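DNA primase (Aquifex aeolicus, PDB 2AU3) probably synthesises the short RNA primers from which DNA polymerase extends during replication, using a zinc-binding domain joined to a TOPRIM-containing RNA polymerase core. Local coordinates at residues Asn36-His40 with Cys58-Val63. Sequence-based numbering, arbitrary orientation.
Sequences NCPFH and CFGCGV. With ZN (zinc ion), chain B.
Cys37 and His40 meet Cys58 and Cys61 around a zinc ion, in the CHC2-type zinc ribbon at the N-terminal end of the primase. Segment 36-40 follows strand 32-35 and segment 58-63 begins at the end of strand 55-58, so the metal ties together two loops of the antiparallel ribbon sheet. Three thiolate sulfurs and one imidazole nitrogen complete the site. His40 ND1 lies 2.0 Å from the zinc, and Cys58 SG lies 2.4 Å from it. Both Cys37 and Cys58 carry SG anti to the backbone N (chi1 -175° and -172°), which brings the two sulfurs in to the metal, one from each segment.

The His40 ring is packed as well as ligated. One face lies against the Gly60-Cys61 peptide, with Gly60 C and Cys61 N each 3.4 Å above the ring plane and offset toward its rim. Cys58 SG sits at the ring edge instead, 3.2 Å from His40 CE1. NE2, the ring nitrogen not bound to zinc, makes a weak hydrogen bond to Asp42, which probably helps to fix the ring's rotation.

Backbone amides support the sulfurs. Phe39 N donates to Cys37 SG, and Cys61 N to Cys58 SG. Such N-H...S bonds would be expected to temper the negative charge of the thiolates. Phe47 of strand 47-50 packs on Cys37 and Cys58.

Beyond the metal, Phe39 and Val63 both touch Leu73 of helix 67-75. Their side chains cross at about a right angle, with Phe39 CD2 3.8 Å from Val63 CG1.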
ATOM      1  N   ASN A  36      17.182  -2.954 -21.943  1.00 26.04           N
ATOM      2  CA  ASN A  36      15.879  -3.348 -22.482  1.00 26.04           C
ATOM      3  C   ASN A  36      15.434  -4.587 -21.746  1.00 25.35           C
ATOM      4  O   ASN A  36      16.246  -5.471 -21.457  1.00 24.58           O
ATOM      5  CB  ASN A  36      15.911  -3.625 -23.995  1.00 26.63           C
ATOM      6  CG  ASN A  36      16.510  -2.487 -24.796  1.00 27.93           C
ATOM      7  OD1 ASN A  36      15.814  -1.554 -25.197  1.00 31.83           O
ATOM      8  ND2 ASN A  36      17.799  -2.580 -25.069  1.00 25.17           N
ATOM      9  N   CYS A  37      14.140  -4.678 -21.479  1.00 25.43           N
ATOM     10  CA  CYS A  37      13.612  -5.813 -20.730  1.00 25.20           C
ATOM     11  C   CYS A  37      13.691  -7.130 -21.534  1.00 25.68           C
ATOM     12  O   CYS A  37      13.317  -7.164 -22.702  1.00 24.66           O
ATOM     13  CB  CYS A  37      12.180  -5.530 -20.288  1.00 25.12           C
ATOM     14  SG  CYS A  37      11.473  -6.811 -19.234  1.00 25.64           S
ATOM     15  N   PRO A  38      14.184  -8.198 -20.904  1.00 26.24           N
ATOM     16  CA  PRO A  38      14.268  -9.508 -21.566  1.00 27.59           C
ATOM     17  C   PRO A  38      12.963 -10.312 -21.448  1.00 28.72           C
ATOM     18  O   PRO A  38      12.883 -11.419 -21.989  1.00 28.74           O
ATOM     19  CB  PRO A  38      15.380 -10.217 -20.776  1.00 27.28           C
ATOM     20  CG  PRO A  38      15.251  -9.647 -19.370  1.00 27.42           C
ATOM     21  CD  PRO A  38      14.691  -8.245 -19.522  1.00 25.51           C
ATOM     22  N   PHE A  39      11.976  -9.772 -20.732  1.00 30.10           N
ATOM     23  CA  PHE A  39      10.759 -10.520 -20.416  1.00 32.22           C
ATOM     24  C   PHE A  39       9.517 -10.009 -21.169  1.00 34.39           C
ATOM     25  O   PHE A  39       8.554 -10.757 -21.372  1.00 35.01           O
ATOM     26  CB  PHE A  39      10.508 -10.543 -18.904  1.00 31.81           C
ATOM     27  CG  PHE A  39      11.695 -10.998 -18.095  1.00 31.47           C
ATOM     28  CD1 PHE A  39      12.289 -12.229 -18.344  1.00 30.62           C
ATOM     29  CD2 PHE A  39      12.217 -10.193 -17.074  1.00 31.35           C
ATOM     30  CE1 PHE A  39      13.399 -12.649 -17.616  1.00 29.91           C
ATOM     31  CE2 PHE A  39      13.319 -10.618 -16.321  1.00 30.12           C
ATOM     32  CZ  PHE A  39      13.909 -11.854 -16.596  1.00 29.33           C
ATOM     33  N   HIS A  40       9.555  -8.743 -21.577  1.00 36.28           N
ATOM     34  CA  HIS A  40       8.542  -8.168 -22.462  1.00 38.95           C
ATOM     35  C   HIS A  40       9.238  -7.353 -23.558  1.00 40.42           C
ATOM     36  O   HIS A  40      10.385  -6.953 -23.394  1.00 40.35           O
ATOM     37  CB  HIS A  40       7.539  -7.320 -21.661  1.00 38.85           C
ATOM     38  CG  HIS A  40       7.893  -5.854 -21.592  1.00 40.05           C
ATOM     39  ND1 HIS A  40       8.811  -5.350 -20.695  1.00 39.08           N
ATOM     40  CD2 HIS A  40       7.437  -4.792 -22.299  1.00 40.66           C
ATOM     41  CE1 HIS A  40       8.920  -4.046 -20.867  1.00 41.08           C
ATOM     42  NE2 HIS A  40       8.094  -3.680 -21.830  1.00 42.11           N
ATOM     43  N   CYS A  58      10.820  -3.539 -13.989  1.00 22.45           N
ATOM     44  CA  CYS A  58      10.533  -3.096 -15.343  1.00 24.28           C
ATOM     45  C   CYS A  58       9.370  -2.114 -15.372  1.00 24.49           C
ATOM     46  O   CYS A  58       8.264  -2.451 -14.981  1.00 24.18           O
ATOM     47  CB  CYS A  58      10.236  -4.268 -16.262  1.00 23.70           C
ATOM     48  SG  CYS A  58      10.123  -3.681 -17.943  1.00 26.87           S
ATOM     49  N   PHE A  59       9.631  -0.902 -15.841  1.00 25.14           N
ATOM     50  CA  PHE A  59       8.573   0.098 -15.993  1.00 25.89           C
ATOM     51  C   PHE A  59       7.746  -0.166 -17.233  1.00 25.80           C
ATOM     52  O   PHE A  59       6.803   0.554 -17.512  1.00 26.83           O
ATOM     53  CB  PHE A  59       9.157   1.500 -16.055  1.00 26.28           C
ATOM     54  CG  PHE A  59       9.538   2.042 -14.724  1.00 28.49           C
ATOM     55  CD1 PHE A  59      10.491   1.392 -13.942  1.00 30.86           C
ATOM     56  CD2 PHE A  59       8.922   3.188 -14.225  1.00 32.17           C
ATOM     57  CE1 PHE A  59      10.851   1.880 -12.687  1.00 33.37           C
ATOM     58  CE2 PHE A  59       9.281   3.696 -12.973  1.00 33.01           C
ATOM     59  CZ  PHE A  59      10.244   3.032 -12.199  1.00 33.75           C
ATOM     60  N   GLY A  60       8.090  -1.217 -17.970  1.00 25.07           N
ATOM     61  CA  GLY A  60       7.347  -1.562 -19.168  1.00 25.02           C
ATOM     62  C   GLY A  60       6.287  -2.616 -18.935  1.00 24.26           C
ATOM     63  O   GLY A  60       5.141  -2.455 -19.363  1.00 25.45           O
ATOM     64  N   CYS A  61       6.659  -3.695 -18.256  1.00 23.75           N
ATOM     65  CA  CYS A  61       5.704  -4.740 -17.924  1.00 23.97           C
ATOM     66  C   CYS A  61       5.419  -4.880 -16.423  1.00 23.58           C
ATOM     67  O   CYS A  61       4.486  -5.568 -16.043  1.00 24.49           O
ATOM     68  CB  CYS A  61       6.145  -6.081 -18.489  1.00 23.87           C
ATOM     69  SG  CYS A  61       7.651  -6.693 -17.702  1.00 25.00           S
ATOM     70  N   GLY A  62       6.223  -4.247 -15.582  1.00 22.64           N
ATOM     71  CA  GLY A  62       5.969  -4.256 -14.147  1.00 22.65           C
ATOM     72  C   GLY A  62       6.638  -5.373 -13.371  1.00 22.36           C
ATOM     73  O   GLY A  62       6.575  -5.392 -12.146  1.00 22.31           O
ATOM     74  N   VAL A  63       7.252  -6.318 -14.072  1.00 22.19           N
ATOM     75  CA  VAL A  63       8.056  -7.349 -13.416  1.00 22.40           C
ATOM     76  C   VAL A  63       9.135  -6.698 -12.517  1.00 21.76           C
ATOM     77  O   VAL A  63       9.749  -5.690 -12.874  1.00 19.87           O
ATOM     78  CB  VAL A  63       8.680  -8.351 -14.434  1.00 22.94           C
ATOM     79  CG1 VAL A  63       9.968  -7.828 -15.051  1.00 24.02           C
ATOM     80  CG2 VAL A  63       8.926  -9.677 -13.790  1.00 24.38           C
TER
HETATM   81 ZN    ZN B 501       9.474  -5.803 -18.873  1.00 29.93          ZN